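Local coordinates for protein tumor necrosis factor ligand superfamily member 9 (Mus musculus, PDB 6MKB) that acts as a cytokine ligand of the TNF family that binds the receptor TNFRSF9 (4-1BB) and induces proliferation of activated T cells, at residues Asn23-Gln31 with Arg44-Leu52; Gln80-Pro91 with His129-His140. All blocks are in the same frame, centred on the assembly; numbering follows the deposited sequence.

Following the chain from its N terminus, contact 1 closes first: strand 24-29 is met by the hairpin of strands 43-46 and 51-54, which returns after an intervening loop. Contact 2 opens only afterwards and joins strand 80-90 to strand 129-140 across a longer span, so the two closures follow in series, neither nesting nor crossing. Strand 129-140 connects them, since it pairs with strands 24-29 and 51-54 as well as with 80-90. Backbone pairs Thr-24 O to Leu-135 N and Leu-52 N to Leu-131 O, both 2.8 Å and probable hydrogen bonds, mark the seam. The glycan on Asn-23 also touches both contacts.

Contact 1 (Asn23-Gln31 with Arg44-Leu52); sequences NTTLNWHSQ and RYEEDKKEL. With NAG (2-acetamido-2-deoxy-beta-D-glucopyranose), chain F; SO4 (sulfate ion), chain K; SO4 (sulfate ion), chain M.
Tyr-45, on the first strand of a beta-hairpin in the TNF homology domain, sets its phenol against Trp-28 of strand 24-29. Side chains and two bridging waters make the contact, without a backbone-to-backbone hydrogen bond across it. The phenol reaches Trp-28 because CG of Tyr-45 stands anti to the backbone N (chi1 178°), and the two side chains cross at about a right angle. Its OH lies in the indole plane at the edge near CD1 and accepts a weak bond from Trp-28 N (3.3 Å, N-H...O 142°). Ser-30 CB packs obliquely on the same phenol, 3.7 Å from Tyr-45 CD2. Toward the other end, the aliphatic part of Lys-50 crosses Thr-25 and Asn-27: CD lies 3.8 Å from Thr-25 CG2, while CG approaches Asn-27 OD1 at 3.4 Å. Bends at chi3 and chi4 bring the ammonium to a water that Lys-50 NZ holds at 2.8 Å and Asn-27 ND2 only weakly.

The hairpin turn is shaped by a G1 beta bulge, Lys-50 and Glu-51 both facing Glu-46, with Lys-50 in the left-handed region just before strand 51-54. Leu-13 of strand 10-15 touches both Trp-28 and Tyr-45, and Phe-159 meets the indole from strand 149-166. A second water lies in the indole plane, accepting from Trp-28 NE1 (2.8 Å) and donating to both Leu-26 O and Lys-50 O.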
loop_
_atom_site.group_PDB
_atom_site.type_symbol
_atom_site.label_atom_id
_atom_site.label_comp_id
_atom_site.label_asym_id
_atom_site.label_seq_id
_atom_site.Cartn_x
_atom_site.Cartn_y
_atom_site.Cartn_z
ATOM N N ASN B 23 -7.660 9.700 19.419
ATOM C CA ASN B 23 -8.425 10.167 18.271
ATOM C C ASN B 23 -8.049 11.622 18.039
ATOM O O ASN B 23 -8.377 12.476 18.863
ATOM C CB ASN B 23 -9.939 9.942 18.486
ATOM C CG ASN B 23 -10.328 8.487 18.616
ATOM O OD1 ASN B 23 -9.607 7.571 18.214
ATOM N ND2 ASN B 23 -11.482 8.248 19.188
ATOM N N THR B 24 -7.287 11.889 16.954
ATOM C CA THR B 24 -6.741 13.213 16.603
ATOM C C THR B 24 -6.377 13.310 15.104
ATOM O O THR B 24 -6.250 12.293 14.424
ATOM C CB THR B 24 -5.459 13.484 17.466
ATOM O OG1 THR B 24 -5.027 14.838 17.303
ATOM C CG2 THR B 24 -4.287 12.534 17.134
ATOM N N THR B 25 -6.116 14.524 14.618
ATOM C CA THR B 25 -5.635 14.704 13.253
ATOM C C THR B 25 -4.116 14.680 13.342
ATOM O O THR B 25 -3.527 15.374 14.184
ATOM C CB THR B 25 -6.212 15.955 12.623
ATOM O OG1 THR B 25 -7.614 15.736 12.457
ATOM C CG2 THR B 25 -5.583 16.260 11.270
ATOM N N LEU B 26 -3.486 13.839 12.535
ATOM C CA LEU B 26 -2.048 13.709 12.574
ATOM C C LEU B 26 -1.328 14.929 11.990
ATOM O O LEU B 26 -1.795 15.554 11.016
ATOM C CB LEU B 26 -1.592 12.445 11.834
ATOM C CG LEU B 26 -1.858 11.112 12.512
ATOM C CD1 LEU B 26 -1.412 9.996 11.634
ATOM C CD2 LEU B 26 -1.170 11.006 13.877
ATOM N N ASN B 27 -0.182 15.248 12.616
ATOM C CA ASN B 27 0.754 16.271 12.197
ATOM C C ASN B 27 1.788 15.593 11.305
ATOM O O ASN B 27 2.116 14.424 11.519
ATOM C CB ASN B 27 1.402 16.935 13.409
ATOM C CG ASN B 27 0.605 18.105 13.921
ATOM O OD1 ASN B 27 0.384 19.102 13.216
ATOM N ND2 ASN B 27 0.153 18.014 15.163
ATOM N N TRP B 28 2.281 16.294 10.302
ATOM C CA TRP B 28 3.234 15.733 9.361
ATOM C C TRP B 28 4.482 16.604 9.227
ATOM O O TRP B 28 4.402 17.836 9.314
ATOM C CB TRP B 28 2.565 15.553 7.967
ATOM C CG TRP B 28 1.357 14.677 8.024
ATOM C CD1 TRP B 28 0.075 15.065 8.297
ATOM C CD2 TRP B 28 1.342 13.238 7.994
ATOM N NE1 TRP B 28 -0.736 13.959 8.438
ATOM C CE2 TRP B 28 0.015 12.826 8.253
ATOM C CE3 TRP B 28 2.302 12.262 7.673
ATOM C CZ2 TRP B 28 -0.363 11.481 8.237
ATOM C CZ3 TRP B 28 1.932 10.934 7.685
ATOM C CH2 TRP B 28 0.625 10.551 8.010
ATOM N N HIS B 29 5.638 15.943 9.029
ATOM C CA HIS B 29 6.884 16.583 8.621
ATOM C C HIS B 29 6.724 16.754 7.102
ATOM O O HIS B 29 6.430 15.750 6.426
ATOM C CB HIS B 29 8.130 15.714 8.939
ATOM C CG HIS B 29 8.390 15.418 10.383
ATOM N ND1 HIS B 29 8.835 16.407 11.257
ATOM C CD2 HIS B 29 8.394 14.231 11.032
ATOM C CE1 HIS B 29 9.034 15.799 12.412
ATOM N NE2 HIS B 29 8.784 14.489 12.324
ATOM N N SER B 30 6.858 17.985 6.567
ATOM C CA SER B 30 6.758 18.246 5.110
ATOM C C SER B 30 8.179 18.403 4.450
ATOM O O SER B 30 8.274 18.527 3.225
ATOM C CB SER B 30 5.895 19.479 4.837
ATOM O OG SER B 30 6.399 20.643 5.474
ATOM N N GLN B 31 9.258 18.389 5.279
ATOM C CA GLN B 31 10.675 18.493 4.882
ATOM C C GLN B 31 11.568 17.705 5.856
ATOM O O GLN B 31 11.222 17.591 7.036
ATOM C CB GLN B 31 11.136 19.958 4.794
ATOM C CG GLN B 31 10.806 20.814 6.024
ATOM C CD GLN B 31 11.345 22.219 5.915
ATOM O OE1 GLN B 31 11.311 22.853 4.854
ATOM N NE2 GLN B 31 11.846 22.744 7.020
ATOM N N ARG B 44 1.225 21.449 -1.694
ATOM C CA ARG B 44 1.589 22.251 -0.519
ATOM C C ARG B 44 1.140 21.568 0.741
ATOM O O ARG B 44 0.145 20.845 0.716
ATOM C CB ARG B 44 0.931 23.644 -0.571
ATOM C CG ARG B 44 1.582 24.647 -1.510
ATOM C CD ARG B 44 0.691 25.843 -1.848
ATOM N NE ARG B 44 0.095 26.463 -0.660
ATOM C CZ ARG B 44 -1.209 26.616 -0.455
ATOM N NH1 ARG B 44 -2.081 26.282 -1.396
ATOM N NH2 ARG B 44 -1.645 27.159 0.665
ATOM N N TYR B 45 1.833 21.831 1.850
ATOM C CA TYR B 45 1.395 21.323 3.137
ATOM C C TYR B 45 1.205 22.500 4.113
ATOM O O TYR B 45 2.116 23.303 4.301
ATOM C CB TYR B 45 2.324 20.239 3.709
ATOM C CG TYR B 45 1.859 19.780 5.076
ATOM C CD1 TYR B 45 0.658 19.087 5.231
ATOM C CD2 TYR B 45 2.565 20.121 6.226
ATOM C CE1 TYR B 45 0.199 18.710 6.491
ATOM C CE2 TYR B 45 2.127 19.730 7.486
ATOM C CZ TYR B 45 0.943 19.028 7.615
ATOM O OH TYR B 45 0.506 18.675 8.861
ATOM N N GLU B 46 0.005 22.577 4.721
ATOM C CA GLU B 46 -0.403 23.610 5.676
ATOM C C GLU B 46 -0.362 23.062 7.104
ATOM O O GLU B 46 -1.199 22.249 7.486
ATOM C CB GLU B 46 -1.813 24.129 5.328
ATOM C CG GLU B 46 -1.886 24.878 4.005
ATOM C CD GLU B 46 -3.087 25.789 3.855
ATOM O OE1 GLU B 46 -3.916 25.853 4.791
ATOM O OE2 GLU B 46 -3.185 26.466 2.809
ATOM N N GLU B 47 0.620 23.517 7.888
ATOM C CA GLU B 47 0.882 23.082 9.267
ATOM C C GLU B 47 -0.308 23.305 10.224
ATOM O O GLU B 47 -0.610 22.427 11.039
ATOM C CB GLU B 47 2.134 23.780 9.823
ATOM C CG GLU B 47 2.874 22.900 10.823
ATOM C CD GLU B 47 4.024 23.504 11.609
ATOM O OE1 GLU B 47 4.617 24.505 11.145
ATOM O OE2 GLU B 47 4.334 22.964 12.696
ATOM N N ASP B 48 -0.955 24.472 10.126
ATOM C CA ASP B 48 -2.088 24.898 10.946
ATOM C C ASP B 48 -3.313 23.983 10.765
ATOM O O ASP B 48 -3.882 23.509 11.763
ATOM C CB ASP B 48 -2.456 26.367 10.637
ATOM C CG ASP B 48 -2.547 26.727 9.152
ATOM O OD1 ASP B 48 -1.507 26.628 8.443
ATOM O OD2 ASP B 48 -3.647 27.132 8.704
ATOM N N LYS B 49 -3.685 23.705 9.501
ATOM C CA LYS B 49 -4.843 22.872 9.157
ATOM C C LYS B 49 -4.496 21.384 9.130
ATOM O O LYS B 49 -5.412 20.553 9.128
ATOM C CB LYS B 49 -5.416 23.301 7.792
ATOM C CG LYS B 49 -5.796 24.783 7.679
ATOM C CD LYS B 49 -7.125 25.145 8.391
ATOM C CE LYS B 49 -7.025 26.400 9.247
ATOM N NZ LYS B 49 -6.861 27.655 8.450
ATOM N N LYS B 50 -3.169 21.055 9.113
ATOM C CA LYS B 50 -2.578 19.706 9.040
ATOM C C LYS B 50 -3.046 19.038 7.722
ATOM O O LYS B 50 -3.230 17.810 7.649
ATOM C CB LYS B 50 -2.897 18.849 10.290
ATOM C CG LYS B 50 -2.623 19.548 11.622
ATOM C CD LYS B 50 -3.164 18.767 12.810
ATOM C CE LYS B 50 -3.754 19.640 13.884
ATOM N NZ LYS B 50 -2.771 20.613 14.446
ATOM N N GLU B 51 -3.198 19.877 6.668
ATOM C CA GLU B 51 -3.699 19.447 5.364
ATOM C C GLU B 51 -2.715 19.590 4.216
ATOM O O GLU B 51 -1.983 20.585 4.104
ATOM C CB GLU B 51 -4.952 20.244 4.990
ATOM C CG GLU B 51 -6.180 19.839 5.773
ATOM C CD GLU B 51 -7.361 20.775 5.658
ATOM O OE1 GLU B 51 -7.194 21.902 5.140
ATOM O OE2 GLU B 51 -8.459 20.384 6.102
ATOM N N LEU B 52 -2.758 18.593 3.345
ATOM C CA LEU B 52 -2.050 18.532 2.090
ATOM C C LEU B 52 -2.992 19.142 1.067
ATOM O O LEU B 52 -4.140 18.701 0.958
ATOM C CB LEU B 52 -1.692 17.070 1.776
ATOM C CG LEU B 52 -0.885 16.755 0.503
ATOM C CD1 LEU B 52 0.396 17.501 0.464
ATOM C CD2 LEU B 52 -0.519 15.254 0.477
HETATM C C1 NAG F . -11.994 6.926 19.393
HETATM C C2 NAG F . -12.258 6.655 20.874
HETATM C C3 NAG F . -12.915 5.282 21.022
HETATM C C4 NAG F . -14.121 5.082 20.099
HETATM C C5 NAG F . -13.788 5.487 18.667
HETATM C C6 NAG F . -15.007 5.479 17.754
HETATM C C7 NAG F . -10.573 7.323 22.570
HETATM C C8 NAG F . -9.089 7.339 22.753
HETATM N N2 NAG F . -10.981 6.586 21.545
HETATM O O3 NAG F . -13.274 5.065 22.396
HETATM O O4 NAG F . -14.527 3.711 20.123
HETATM O O5 NAG F . -13.206 6.800 18.637
HETATM O O6 NAG F . -14.513 5.447 16.412
HETATM O O7 NAG F . -11.301 7.929 23.332
HETATM S S SO4 K . 9.050 19.700 11.399
HETATM O O1 SO4 K . 7.715 19.790 10.763
HETATM O O2 SO4 K . 9.576 21.077 11.543
HETATM O O3 SO4 K . 8.981 19.070 12.741
HETATM O O4 SO4 K . 9.952 18.894 10.544
HETATM S S SO4 M . 8.167 14.911 16.596
HETATM O O1 SO4 M . 6.709 14.779 16.858
HETATM O O2 SO4 M . 8.455 16.345 16.313
HETATM O O3 SO4 M . 8.913 14.505 17.819
HETATM O O4 SO4 M . 8.567 14.044 15.456
HETATM O O HOH W 1 -3.143 15.299 8.654
HETATM O O HOH W 2 -2.149 19.588 16.971
#

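Contact 2 (Gln80-Pro91 with His129-His140); sequences QGWVSLVLQAKP and HRLSVGLRAYLH. With NAG (2-acetamido-2-deoxy-beta-D-glucopyranose), chain C; NAG (2-acetamido-2-deoxy-beta-D-glucopyranose), chain F.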
loop_
_atom_site.group_PDB
_atom_site.type_symbol
_atom_site.label_atom_id
_atom_site.label_comp_id
_atom_site.label_asym_id
_atom_site.label_seq_id
_atom_site.Cartn_x
_atom_site.Cartn_y
_atom_site.Cartn_z
ATOM N N GLN B 80 -6.688 -5.466 22.883
ATOM C CA GLN B 80 -7.303 -5.758 21.598
ATOM C C GLN B 80 -8.211 -4.587 21.168
ATOM O O GLN B 80 -8.377 -3.609 21.912
ATOM C CB GLN B 80 -8.051 -7.112 21.635
ATOM C CG GLN B 80 -9.071 -7.255 22.737
ATOM C CD GLN B 80 -9.710 -8.619 22.673
ATOM O OE1 GLN B 80 -10.399 -8.971 21.718
ATOM N NE2 GLN B 80 -9.513 -9.429 23.691
ATOM N N GLY B 81 -8.733 -4.686 19.949
ATOM C CA GLY B 81 -9.570 -3.666 19.344
ATOM C C GLY B 81 -9.130 -3.375 17.926
ATOM O O GLY B 81 -8.949 -4.293 17.127
ATOM N N TRP B 82 -8.953 -2.087 17.597
ATOM C CA TRP B 82 -8.572 -1.677 16.244
ATOM C C TRP B 82 -7.904 -0.312 16.210
ATOM O O TRP B 82 -8.131 0.520 17.079
ATOM C CB TRP B 82 -9.804 -1.678 15.307
ATOM C CG TRP B 82 -10.954 -0.862 15.812
ATOM C CD1 TRP B 82 -12.025 -1.308 16.534
ATOM C CD2 TRP B 82 -11.158 0.549 15.620
ATOM N NE1 TRP B 82 -12.884 -0.266 16.805
ATOM C CE2 TRP B 82 -12.376 0.888 16.257
ATOM C CE3 TRP B 82 -10.425 1.563 14.977
ATOM C CZ2 TRP B 82 -12.863 2.202 16.295
ATOM C CZ3 TRP B 82 -10.923 2.858 14.991
ATOM C CH2 TRP B 82 -12.121 3.171 15.655
ATOM N N VAL B 83 -7.069 -0.097 15.197
ATOM C CA VAL B 83 -6.383 1.176 14.950
ATOM C C VAL B 83 -6.595 1.518 13.477
ATOM O O VAL B 83 -6.433 0.660 12.606
ATOM C CB VAL B 83 -4.889 1.187 15.355
ATOM C CG1 VAL B 83 -4.297 2.593 15.204
ATOM C CG2 VAL B 83 -4.702 0.680 16.782
ATOM N N SER B 84 -6.960 2.768 13.209
ATOM C CA SER B 84 -7.271 3.280 11.892
ATOM C C SER B 84 -6.537 4.558 11.535
ATOM O O SER B 84 -6.313 5.408 12.397
ATOM C CB SER B 84 -8.758 3.584 11.837
ATOM O OG SER B 84 -9.433 2.719 10.951
ATOM N N LEU B 85 -6.217 4.713 10.234
ATOM C CA LEU B 85 -5.740 5.934 9.569
ATOM C C LEU B 85 -6.869 6.310 8.640
ATOM O O LEU B 85 -7.193 5.532 7.736
ATOM C CB LEU B 85 -4.418 5.757 8.813
ATOM C CG LEU B 85 -3.107 5.614 9.599
ATOM C CD1 LEU B 85 -1.945 5.731 8.653
ATOM C CD2 LEU B 85 -2.974 6.654 10.728
ATOM N N VAL B 86 -7.565 7.413 8.940
ATOM C CA VAL B 86 -8.738 7.831 8.175
ATOM C C VAL B 86 -8.383 9.020 7.298
ATOM O O VAL B 86 -7.999 10.059 7.820
ATOM C CB VAL B 86 -9.945 8.144 9.117
ATOM C CG1 VAL B 86 -11.180 8.549 8.318
ATOM C CG2 VAL B 86 -10.273 6.965 10.042
ATOM N N LEU B 87 -8.515 8.867 5.963
ATOM C CA LEU B 87 -8.247 9.946 5.007
ATOM C C LEU B 87 -9.415 10.900 5.024
ATOM O O LEU B 87 -10.511 10.488 4.710
ATOM C CB LEU B 87 -7.994 9.409 3.576
ATOM C CG LEU B 87 -7.635 10.482 2.497
ATOM C CD1 LEU B 87 -6.291 11.136 2.760
ATOM C CD2 LEU B 87 -7.653 9.892 1.120
ATOM N N GLN B 88 -9.184 12.160 5.425
ATOM C CA GLN B 88 -10.193 13.216 5.536
ATOM C C GLN B 88 -10.050 14.183 4.356
ATOM O O GLN B 88 -9.092 14.944 4.300
ATOM C CB GLN B 88 -10.052 13.937 6.886
ATOM C CG GLN B 88 -10.173 13.002 8.111
ATOM C CD GLN B 88 -9.625 13.584 9.401
ATOM O OE1 GLN B 88 -8.880 14.586 9.430
ATOM N NE2 GLN B 88 -9.988 12.961 10.508
ATOM N N ALA B 89 -10.971 14.110 3.386
ATOM C CA ALA B 89 -10.951 14.919 2.163
ATOM C C ALA B 89 -11.973 16.059 2.194
ATOM O O ALA B 89 -13.127 15.858 2.588
ATOM C CB ALA B 89 -11.205 14.035 0.951
ATOM N N LYS B 90 -11.520 17.263 1.778
ATOM C CA LYS B 90 -12.296 18.501 1.645
ATOM C C LYS B 90 -12.156 19.030 0.204
ATOM O O LYS B 90 -11.097 19.541 -0.138
ATOM C CB LYS B 90 -11.823 19.558 2.653
ATOM C CG LYS B 90 -12.400 19.415 4.050
ATOM C CD LYS B 90 -11.791 20.439 5.005
ATOM C CE LYS B 90 -11.868 19.952 6.423
ATOM N NZ LYS B 90 -11.099 20.833 7.344
ATOM N N PRO B 91 -13.163 18.893 -0.679
ATOM C CA PRO B 91 -14.492 18.287 -0.468
ATOM C C PRO B 91 -14.414 16.749 -0.457
ATOM O O PRO B 91 -13.398 16.167 -0.806
ATOM C CB PRO B 91 -15.286 18.798 -1.676
ATOM C CG PRO B 91 -14.265 18.853 -2.766
ATOM C CD PRO B 91 -13.013 19.364 -2.074
ATOM N N HIS B 129 -7.977 20.821 -3.568
ATOM C CA HIS B 129 -8.394 19.696 -2.726
ATOM C C HIS B 129 -7.503 19.619 -1.490
ATOM O O HIS B 129 -6.283 19.739 -1.589
ATOM C CB HIS B 129 -8.375 18.366 -3.510
ATOM C CG HIS B 129 -9.596 17.530 -3.301
ATOM N ND1 HIS B 129 -9.890 16.989 -2.070
ATOM C CD2 HIS B 129 -10.551 17.158 -4.177
ATOM C CE1 HIS B 129 -11.011 16.310 -2.231
ATOM N NE2 HIS B 129 -11.451 16.388 -3.477
ATOM N N ARG B 130 -8.130 19.477 -0.326
ATOM C CA ARG B 130 -7.453 19.432 0.969
ATOM C C ARG B 130 -7.636 18.045 1.550
ATOM O O ARG B 130 -8.750 17.503 1.553
ATOM C CB ARG B 130 -7.988 20.531 1.917
ATOM C CG ARG B 130 -7.677 21.909 1.380
ATOM C CD ARG B 130 -8.362 23.004 2.137
ATOM N NE ARG B 130 -7.666 24.250 1.861
ATOM C CZ ARG B 130 -6.681 24.749 2.594
ATOM N NH1 ARG B 130 -6.305 24.147 3.717
ATOM N NH2 ARG B 130 -6.031 25.829 2.188
ATOM N N LEU B 131 -6.521 17.451 1.979
ATOM C CA LEU B 131 -6.454 16.100 2.506
ATOM C C LEU B 131 -5.710 16.098 3.836
ATOM O O LEU B 131 -4.582 16.562 3.914
ATOM C CB LEU B 131 -5.717 15.219 1.478
ATOM C CG LEU B 131 -6.476 14.248 0.554
ATOM C CD1 LEU B 131 -7.728 14.798 0.007
ATOM C CD2 LEU B 131 -5.609 13.846 -0.612
ATOM N N SER B 132 -6.359 15.632 4.883
ATOM C CA SER B 132 -5.765 15.486 6.203
ATOM C C SER B 132 -5.950 14.014 6.618
ATOM O O SER B 132 -6.711 13.285 5.967
ATOM C CB SER B 132 -6.372 16.474 7.206
ATOM O OG SER B 132 -7.699 16.157 7.584
ATOM N N VAL B 133 -5.230 13.556 7.647
ATOM C CA VAL B 133 -5.326 12.167 8.091
ATOM C C VAL B 133 -5.606 12.126 9.588
ATOM O O VAL B 133 -4.850 12.687 10.390
ATOM C CB VAL B 133 -4.041 11.364 7.731
ATOM C CG1 VAL B 133 -4.140 9.894 8.180
ATOM C CG2 VAL B 133 -3.741 11.458 6.235
ATOM N N GLY B 134 -6.666 11.430 9.946
ATOM C CA GLY B 134 -7.035 11.236 11.335
ATOM C C GLY B 134 -6.612 9.884 11.858
ATOM O O GLY B 134 -6.771 8.858 11.190
ATOM N N LEU B 135 -6.022 9.883 13.042
ATOM C CA LEU B 135 -5.706 8.658 13.744
ATOM C C LEU B 135 -6.970 8.275 14.570
ATOM O O LEU B 135 -7.509 9.122 15.273
ATOM C CB LEU B 135 -4.457 8.857 14.628
ATOM C CG LEU B 135 -4.098 7.699 15.605
ATOM C CD1 LEU B 135 -3.626 6.436 14.858
ATOM C CD2 LEU B 135 -3.075 8.155 16.628
ATOM N N ARG B 136 -7.469 7.044 14.422
ATOM C CA ARG B 136 -8.613 6.522 15.186
ATOM C C ARG B 136 -8.212 5.222 15.875
ATOM O O ARG B 136 -7.464 4.429 15.302
ATOM C CB ARG B 136 -9.872 6.283 14.304
ATOM C CG ARG B 136 -10.594 7.531 13.769
ATOM C CD ARG B 136 -10.774 8.607 14.822
ATOM N NE ARG B 136 -10.036 9.804 14.409
ATOM C CZ ARG B 136 -10.594 10.974 14.139
ATOM N NH1 ARG B 136 -11.897 11.151 14.317
ATOM N NH2 ARG B 136 -9.843 12.003 13.768
ATOM N N ALA B 137 -8.686 5.001 17.109
ATOM C CA ALA B 137 -8.368 3.780 17.844
ATOM C C ALA B 137 -9.358 3.504 18.980
ATOM O O ALA B 137 -9.762 4.412 19.701
ATOM C CB ALA B 137 -6.942 3.847 18.403
ATOM N N TYR B 138 -9.749 2.242 19.112
ATOM C CA TYR B 138 -10.528 1.707 20.206
ATOM C C TYR B 138 -9.728 0.535 20.762
ATOM O O TYR B 138 -9.612 -0.491 20.093
ATOM C CB TYR B 138 -11.951 1.298 19.796
ATOM C CG TYR B 138 -12.691 0.573 20.907
ATOM C CD1 TYR B 138 -12.846 1.153 22.167
ATOM C CD2 TYR B 138 -13.202 -0.708 20.712
ATOM C CE1 TYR B 138 -13.487 0.478 23.202
ATOM C CE2 TYR B 138 -13.878 -1.380 21.731
ATOM C CZ TYR B 138 -14.027 -0.778 22.975
ATOM O OH TYR B 138 -14.693 -1.424 23.993
ATOM N N LEU B 139 -9.098 0.728 21.932
ATOM C CA LEU B 139 -8.263 -0.290 22.562
ATOM C C LEU B 139 -8.765 -0.596 23.952
ATOM O O LEU B 139 -9.125 0.324 24.693
ATOM C CB LEU B 139 -6.771 0.136 22.593
ATOM C CG LEU B 139 -6.098 0.348 21.219
ATOM C CD1 LEU B 139 -4.798 1.140 21.348
ATOM C CD2 LEU B 139 -5.919 -0.969 20.457
ATOM N N HIS B 140 -8.816 -1.897 24.296
ATOM C CA HIS B 140 -9.292 -2.396 25.599
ATOM C C HIS B 140 -8.643 -3.757 25.940
ATOM O O HIS B 140 -8.101 -4.406 25.044
ATOM C CB HIS B 140 -10.829 -2.518 25.571
ATOM C CG HIS B 140 -11.329 -3.504 24.560
ATOM N ND1 HIS B 140 -11.654 -4.802 24.917
ATOM C CD2 HIS B 140 -11.490 -3.365 23.226
ATOM C CE1 HIS B 140 -12.039 -5.394 23.801
ATOM N NE2 HIS B 140 -11.948 -4.573 22.757
HETATM C C1 NAG C . -15.724 3.376 20.816
HETATM C C2 NAG C . -16.203 2.029 20.271
HETATM C C3 NAG C . -17.331 1.438 21.131
HETATM C C4 NAG C . -16.981 1.417 22.622
HETATM C C5 NAG C . -16.507 2.804 23.084
HETATM C C6 NAG C . -15.959 2.778 24.510
HETATM C C7 NAG C . -16.116 1.432 17.880
HETATM C C8 NAG C . -16.610 1.825 16.517
HETATM N N2 NAG C . -16.596 2.173 18.879
HETATM O O3 NAG C . -17.626 0.103 20.705
HETATM O O4 NAG C . -18.129 0.978 23.369
HETATM O O5 NAG C . -15.470 3.299 22.228
HETATM O O6 NAG C . -15.230 3.979 24.757
HETATM O O7 NAG C . -15.348 0.493 18.033
HETATM C C1 NAG F . -11.994 6.926 19.393
HETATM C C2 NAG F . -12.258 6.655 20.874
HETATM C C3 NAG F . -12.915 5.282 21.022
HETATM C C4 NAG F . -14.121 5.082 20.099
HETATM C C5 NAG F . -13.788 5.487 18.667
HETATM C C6 NAG F . -15.007 5.479 17.754
HETATM C C7 NAG F . -10.573 7.323 22.570
HETATM C C8 NAG F . -9.089 7.339 22.753
HETATM N N2 NAG F . -10.981 6.586 21.545
HETATM O O3 NAG F . -13.274 5.065 22.396
HETATM O O4 NAG F . -14.527 3.711 20.123
HETATM O O5 NAG F . -13.206 6.800 18.637
HETATM O O6 NAG F . -14.513 5.447 16.412
HETATM O O7 NAG F . -11.301 7.929 23.332
#
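Val-83, Leu-85, Leu-87 and Ala-89 share one sheet face with Leu-131, Val-133, Leu-135 and Ala-137, forming the apolar side of an antiparallel strand pair in the TNF jelly-roll (axes 166° apart). Side chains also touch diagonally, between residues that are not directly paired: Leu-135 CD1 sits 3.9 Å from Val-83 CG1, and Leu-87 CD1 meets Leu-131 CG at 3.8 Å. Strands 58-70 and 149-166 pack over this face with Leu-66, Val-62 and Phe-159, placing it in the core of the sandwich. Paired N-H...O bonds from Gln-80/His-140 to Lys-90/Arg-130 hold the backbones together.

The other face is mostly polar and aromatic, with Val-86 CG2 packing on Arg-136 CG. Ser-132 OG donates to Gln-88 OE1 (2.7 Å), in the amide plane and on a lone pair, while Gln-88 NE2 extends over Gly-134 CA. The guanidinium of Arg-136 stands nearly perpendicular to that amide, and its chain, bent at chi2 and chi3, lets NE turn back to Leu-135 O (2.8 Å), above the carbonyl plane. Past the end of the apolar row, Pro-91 CD lies over the centre of the His-129 ring, a CH-pi contact of 3.7 Å to the centroid.

Near the glycan, Tyr-138 CB lies 3.3 Å above the Trp-82 indole plane, toward its rim, and Arg-136 CB meets the indole edge. The first sugar, attached to Asn-23, donates from N2 to Ala-137 O; the second lies over one face of the Tyr-138 ring, and its acetamide O7 accepts from Trp-82 NE1 at 2.9 Å.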